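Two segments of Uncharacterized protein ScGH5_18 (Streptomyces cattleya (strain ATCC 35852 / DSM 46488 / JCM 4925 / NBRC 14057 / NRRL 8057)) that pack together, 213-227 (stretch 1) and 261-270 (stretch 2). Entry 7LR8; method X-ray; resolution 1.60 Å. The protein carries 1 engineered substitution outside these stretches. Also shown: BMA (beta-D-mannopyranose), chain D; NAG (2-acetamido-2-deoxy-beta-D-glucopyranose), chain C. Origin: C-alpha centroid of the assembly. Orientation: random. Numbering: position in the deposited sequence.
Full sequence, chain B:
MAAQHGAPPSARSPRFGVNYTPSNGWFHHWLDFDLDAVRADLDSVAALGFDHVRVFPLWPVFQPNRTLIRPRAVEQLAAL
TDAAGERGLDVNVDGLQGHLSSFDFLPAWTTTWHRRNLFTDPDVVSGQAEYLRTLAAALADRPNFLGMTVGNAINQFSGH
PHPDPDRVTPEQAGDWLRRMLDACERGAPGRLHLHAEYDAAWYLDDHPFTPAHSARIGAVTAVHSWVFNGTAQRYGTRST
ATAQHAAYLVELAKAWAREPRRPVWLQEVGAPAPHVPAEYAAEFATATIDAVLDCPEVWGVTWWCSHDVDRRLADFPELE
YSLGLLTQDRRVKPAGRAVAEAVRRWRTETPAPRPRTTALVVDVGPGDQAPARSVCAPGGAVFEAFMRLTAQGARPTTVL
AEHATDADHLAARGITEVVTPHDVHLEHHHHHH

Stretch 1 (213-227) HSARIGAVTAVHSWV
Stretch 2, residues 261-270: RRPVWLQEVG

The register of two parallel strands slips by one residue between Val223 and His224, a beta bulge in the second strand. Before it, Thr221 pairs with Val264, Ala222 with Trp265 and Val223 with Leu266, at CA-CA distances of 4.7, 4.7 and 5.1 Å. After it, His224 pairs with Glu268 at 4.4 Å between CA atoms. Gln267 is the extra residue. Its phi/psi of -85/-15 leaves the extended range, and its CA-CB bond points toward the first strand.

The strands, beginning at Thr221 and Val264, run in the same direction. Their axes cross at -32° and approach to 4.7 Å. The backbone ladder starts with Thr221 N to Pro263 O at 3.2 Å. Trp265 N then donates to Thr221 O at 2.7 Å, and Val223 N to Trp265 O at 3.0 Å. Gln267 N reaches Val223 O at 2.9 Å with a bent angle of 138°. Beyond the bulge, Ser225 N donates to Glu268 O at 2.8 Å, nearly straight at 174°.

One face of the sheet carries Thr221, Val223, Val264 and Leu266. Val223 (chi1 m) packs its CG2 3.8 Å from Leu266 CD1 and 4.1 Å from Val264 CG1. Leu266 is t,p and Val264 is t.

The other face carries Ala222, His224, Trp265 and Glu268. His224 has chi1 m and chi2 160°. Its NE2 donates to Gln267 OE1 at 2.9 Å, at 179°, so the bulge residue meets the ring at its edge. Glu268 (m,t, chi3 11°) lies over a face of this ring, with CG 3.8 Å from the centroid. Its OE1 accepts Trp226 NE1 at 2.8 Å. Water 1 joins His224 ND1 (2.9 Å) to Glu268 OE1 (3.0 Å).

Trp226 (chi1 -72°, chi2 104°) sits between Gly270 and beta-D-mannopyranose. Gly270 N lies over one ring face, and BMA O5 over the opposite one. Trp226 CZ3 is 3.7 Å from Gly270 CA. An ideal CB on Gly270 would fall 2.5 Å from Trp226 CH2, so the ring occupies the space a side chain would need. Glu268 OE2 is 3.0 Å from BMA O2.

At the other end, Arg262 reaches the turn after the helix. The helix ends at Arg216, and Ile217 N bonds back to His213 O at 3.1 Å. Arg262 is t,t,t with chi4 98°. Its NE donates to Thr221 OG1 at 2.8 Å. NH1 and NH2 both donate to Gly218 O, each at 2.9 Å. NH2 also bonds Ser214 O at 3.2 Å and, weakly, Ile217 O at 3.3 Å. These carbonyls gather around the guanidinium charge. Gly218 has phi/psi 83/170, where a CB would jam against the preceding carbonyl oxygen.

Val220 (chi1 m, phi/psi -141/161) leads into the first strand. Its CG1 lies 4.0 Å from Pro263 CB, and its CG2 4.2 Å from Trp265 CB. Trp265 has chi1 t and chi2 -1°. The two stretches together bury 961 Å².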

# COMPACT_ATOMS: atom_id res chain seq x y z
N HIS B 213 19.76 -12.40 17.94
CA HIS B 213 18.53 -12.84 17.27
C HIS B 213 18.86 -13.57 15.97
O HIS B 213 18.27 -14.61 15.67
CB HIS B 213 17.61 -11.67 16.95
CG HIS B 213 17.07 -10.93 18.14
ND1 HIS B 213 16.77 -9.59 18.10
CD2 HIS B 213 16.72 -11.35 19.38
CE1 HIS B 213 16.29 -9.20 19.26
NE2 HIS B 213 16.24 -10.25 20.06
N SER B 214 19.78 -13.02 15.18
CA SER B 214 20.09 -13.60 13.87
C SER B 214 20.77 -14.96 14.01
O SER B 214 20.52 -15.87 13.21
CB SER B 214 20.97 -12.64 13.07
OG SER B 214 20.20 -11.55 12.57
N ALA B 215 21.63 -15.11 15.01
CA ALA B 215 22.43 -16.32 15.17
C ALA B 215 21.82 -17.34 16.12
O ALA B 215 22.31 -18.47 16.19
CB ALA B 215 23.84 -15.95 15.67
N ARG B 216 20.75 -16.99 16.84
CA ARG B 216 20.17 -17.91 17.81
C ARG B 216 18.68 -18.17 17.63
O ARG B 216 18.12 -18.99 18.37
CB ARG B 216 20.43 -17.40 19.24
CG ARG B 216 21.91 -17.26 19.55
CD ARG B 216 22.17 -16.59 20.89
NE ARG B 216 23.57 -16.16 20.98
CZ ARG B 216 24.06 -15.41 21.97
NH1 ARG B 216 23.28 -15.00 22.96
NH2 ARG B 216 25.35 -15.07 21.95
N ILE B 217 18.02 -17.49 16.69
CA ILE B 217 16.62 -17.74 16.36
C ILE B 217 16.56 -18.15 14.89
O ILE B 217 17.22 -17.53 14.05
CB ILE B 217 15.75 -16.49 16.63
CG1 ILE B 217 15.92 -16.01 18.07
CG2 ILE B 217 14.30 -16.78 16.37
CD1 ILE B 217 15.10 -14.77 18.39
N GLY B 218 15.77 -19.18 14.59
CA GLY B 218 15.71 -19.71 13.24
C GLY B 218 16.84 -20.69 12.95
O GLY B 218 17.80 -20.82 13.71
N ALA B 219 16.73 -21.38 11.81
CA ALA B 219 17.53 -22.58 11.56
C ALA B 219 18.98 -22.28 11.19
O ALA B 219 19.87 -23.08 11.51
CB ALA B 219 16.88 -23.41 10.45
N VAL B 220 19.22 -21.20 10.46
CA VAL B 220 20.56 -20.81 10.03
C VAL B 220 20.64 -19.30 10.14
O VAL B 220 19.62 -18.61 10.21
CB VAL B 220 20.88 -21.27 8.58
CG1 VAL B 220 20.72 -22.79 8.43
CG2 VAL B 220 19.99 -20.55 7.58
N THR B 221 21.86 -18.77 10.18
CA THR B 221 22.04 -17.32 10.20
C THR B 221 22.07 -16.79 8.77
O THR B 221 22.84 -17.29 7.95
CB THR B 221 23.33 -16.92 10.91
OG1 THR B 221 23.38 -17.52 12.21
CG2 THR B 221 23.43 -15.41 11.05
N ALA B 222 21.24 -15.80 8.48
CA ALA B 222 21.23 -15.18 7.16
C ALA B 222 21.93 -13.83 7.23
O ALA B 222 21.64 -13.03 8.13
CB ALA B 222 19.81 -15.02 6.64
N VAL B 223 22.86 -13.60 6.32
CA VAL B 223 23.51 -12.29 6.19
C VAL B 223 23.31 -11.79 4.77
O VAL B 223 23.27 -12.56 3.80
CB VAL B 223 25.01 -12.34 6.55
CG1 VAL B 223 25.20 -12.66 8.03
CG2 VAL B 223 25.74 -13.36 5.69
N HIS B 224 23.17 -10.46 4.66
CA HIS B 224 23.00 -9.77 3.39
C HIS B 224 24.14 -8.77 3.25
O HIS B 224 24.21 -7.82 4.04
CB HIS B 224 21.65 -9.04 3.34
CG HIS B 224 20.45 -9.92 3.48
ND1 HIS B 224 19.22 -9.44 3.86
CD2 HIS B 224 20.29 -11.25 3.27
CE1 HIS B 224 18.35 -10.43 3.89
NE2 HIS B 224 18.97 -11.54 3.55
N SER B 225 25.02 -8.96 2.26
CA SER B 225 26.26 -8.20 2.16
C SER B 225 26.17 -7.14 1.06
O SER B 225 26.11 -7.47 -0.13
CB SER B 225 27.44 -9.13 1.89
OG SER B 225 28.63 -8.35 1.80
N TRP B 226 26.22 -5.87 1.46
CA TRP B 226 26.01 -4.75 0.54
C TRP B 226 27.05 -3.68 0.81
O TRP B 226 26.96 -2.96 1.81
CB TRP B 226 24.59 -4.20 0.69
CG TRP B 226 23.60 -5.14 0.13
CD1 TRP B 226 22.76 -5.97 0.82
CD2 TRP B 226 23.36 -5.39 -1.26
NE1 TRP B 226 21.99 -6.70 -0.05
CE2 TRP B 226 22.36 -6.38 -1.34
CE3 TRP B 226 23.91 -4.89 -2.44
CZ2 TRP B 226 21.87 -6.85 -2.56
CZ3 TRP B 226 23.43 -5.36 -3.65
CH2 TRP B 226 22.44 -6.34 -3.71
N VAL B 227 28.02 -3.55 -0.11
CA VAL B 227 29.17 -2.67 0.13
C VAL B 227 28.87 -1.20 -0.09
O VAL B 227 29.78 -0.37 0.07
CB VAL B 227 30.38 -3.11 -0.73
CG1 VAL B 227 30.81 -4.52 -0.34
CG2 VAL B 227 30.08 -3.03 -2.21
N ARG B 261 28.83 -25.36 14.63
CA ARG B 261 28.81 -25.54 13.18
C ARG B 261 27.51 -25.04 12.56
O ARG B 261 27.12 -25.50 11.48
CB ARG B 261 29.05 -27.01 12.83
CG ARG B 261 30.51 -27.43 12.96
N ARG B 262 26.83 -24.10 13.21
CA ARG B 262 25.61 -23.53 12.64
C ARG B 262 25.92 -22.91 11.28
O ARG B 262 26.83 -22.09 11.18
CB ARG B 262 25.02 -22.47 13.57
CG ARG B 262 23.82 -21.70 12.98
CD ARG B 262 23.34 -20.65 13.98
NE ARG B 262 22.28 -19.77 13.51
CZ ARG B 262 20.98 -19.93 13.79
NH1 ARG B 262 20.57 -20.99 14.49
NH2 ARG B 262 20.09 -19.03 13.36
N PRO B 263 25.21 -23.30 10.22
CA PRO B 263 25.50 -22.73 8.91
C PRO B 263 25.16 -21.25 8.84
O PRO B 263 24.22 -20.78 9.50
CB PRO B 263 24.61 -23.54 7.96
CG PRO B 263 24.26 -24.79 8.73
CD PRO B 263 24.17 -24.34 10.16
N VAL B 264 25.94 -20.51 8.05
CA VAL B 264 25.68 -19.11 7.74
C VAL B 264 25.34 -19.01 6.26
O VAL B 264 26.12 -19.43 5.40
CB VAL B 264 26.88 -18.21 8.08
CG1 VAL B 264 26.51 -16.73 7.83
CG2 VAL B 264 27.30 -18.41 9.52
N TRP B 265 24.16 -18.46 5.96
CA TRP B 265 23.67 -18.34 4.59
C TRP B 265 23.93 -16.92 4.10
O TRP B 265 23.32 -15.97 4.60
CB TRP B 265 22.18 -18.70 4.53
CG TRP B 265 21.56 -18.70 3.15
CD1 TRP B 265 22.17 -18.39 1.96
CD2 TRP B 265 20.21 -19.02 2.83
NE1 TRP B 265 21.27 -18.51 0.93
CE2 TRP B 265 20.06 -18.89 1.44
CE3 TRP B 265 19.09 -19.40 3.60
CZ2 TRP B 265 18.85 -19.14 0.80
CZ3 TRP B 265 17.90 -19.65 2.96
CH2 TRP B 265 17.78 -19.51 1.58
N LEU B 266 24.84 -16.76 3.14
CA LEU B 266 24.99 -15.47 2.47
C LEU B 266 23.82 -15.34 1.50
O LEU B 266 23.90 -15.71 0.33
CB LEU B 266 26.34 -15.37 1.76
CG LEU B 266 26.56 -14.07 1.02
CD1 LEU B 266 26.60 -12.89 1.98
CD2 LEU B 266 27.87 -14.18 0.22
N GLN B 267 22.70 -14.84 2.02
CA GLN B 267 21.43 -14.87 1.31
C GLN B 267 21.24 -13.71 0.36
O GLN B 267 20.36 -13.77 -0.50
CB GLN B 267 20.29 -14.90 2.34
CG GLN B 267 18.97 -15.36 1.79
CD GLN B 267 17.87 -15.22 2.81
OE1 GLN B 267 17.74 -14.16 3.44
NE2 GLN B 267 17.07 -16.27 2.99
N GLU B 268 22.05 -12.66 0.49
CA GLU B 268 22.15 -11.60 -0.51
C GLU B 268 23.59 -11.17 -0.63
O GLU B 268 24.27 -10.95 0.37
CB GLU B 268 21.33 -10.36 -0.17
CG GLU B 268 19.84 -10.60 -0.20
CD GLU B 268 19.06 -9.38 0.26
OE1 GLU B 268 19.67 -8.29 0.38
OE2 GLU B 268 17.85 -9.53 0.49
N VAL B 269 24.04 -11.02 -1.88
CA VAL B 269 25.31 -10.37 -2.19
C VAL B 269 25.16 -9.85 -3.61
O VAL B 269 24.64 -10.57 -4.48
CB VAL B 269 26.52 -11.30 -2.04
CG1 VAL B 269 26.33 -12.61 -2.82
CG2 VAL B 269 27.81 -10.57 -2.50
N GLY B 270 25.56 -8.61 -3.86
CA GLY B 270 25.41 -8.04 -5.18
C GLY B 270 26.47 -7.00 -5.45
O GLY B 270 27.27 -6.65 -4.58
C1 BMA D . 18.52 -5.25 -0.00
C2 BMA D . 17.44 -6.13 -0.71
C3 BMA D . 16.60 -5.24 -1.61
C4 BMA D . 17.54 -4.30 -2.48
C5 BMA D . 19.04 -4.69 -2.34
C6 BMA D . 19.98 -3.76 -3.06
O2 BMA D . 16.59 -6.77 0.23
O3 BMA D . 15.61 -4.52 -0.85
O4 BMA D . 17.15 -4.42 -3.83
O5 BMA D . 19.42 -4.63 -0.95
O6 BMA D . 19.81 -2.44 -2.49
C1 NAG C . 19.02 -0.61 2.56
C2 NAG C . 17.95 -0.54 1.47
C3 NAG C . 17.37 -1.93 1.20
C4 NAG C . 18.47 -2.96 0.95
C5 NAG C . 19.44 -2.91 2.13
C6 NAG C . 20.62 -3.84 2.03
C7 NAG C . 16.46 1.38 1.05
C8 NAG C . 15.38 2.25 1.63
N2 NAG C . 16.91 0.40 1.85
O1 NAG C . 19.62 0.63 2.69
O3 NAG C . 16.49 -1.88 0.08
O4 NAG C . 17.86 -4.24 0.83
O5 NAG C . 19.99 -1.59 2.22
O6 NAG C . 21.38 -3.84 3.24
O7 NAG C . 16.90 1.55 -0.09
O HOH W 1 18.20 -6.95 2.68
O HOH W 2 27.83 -6.13 -1.97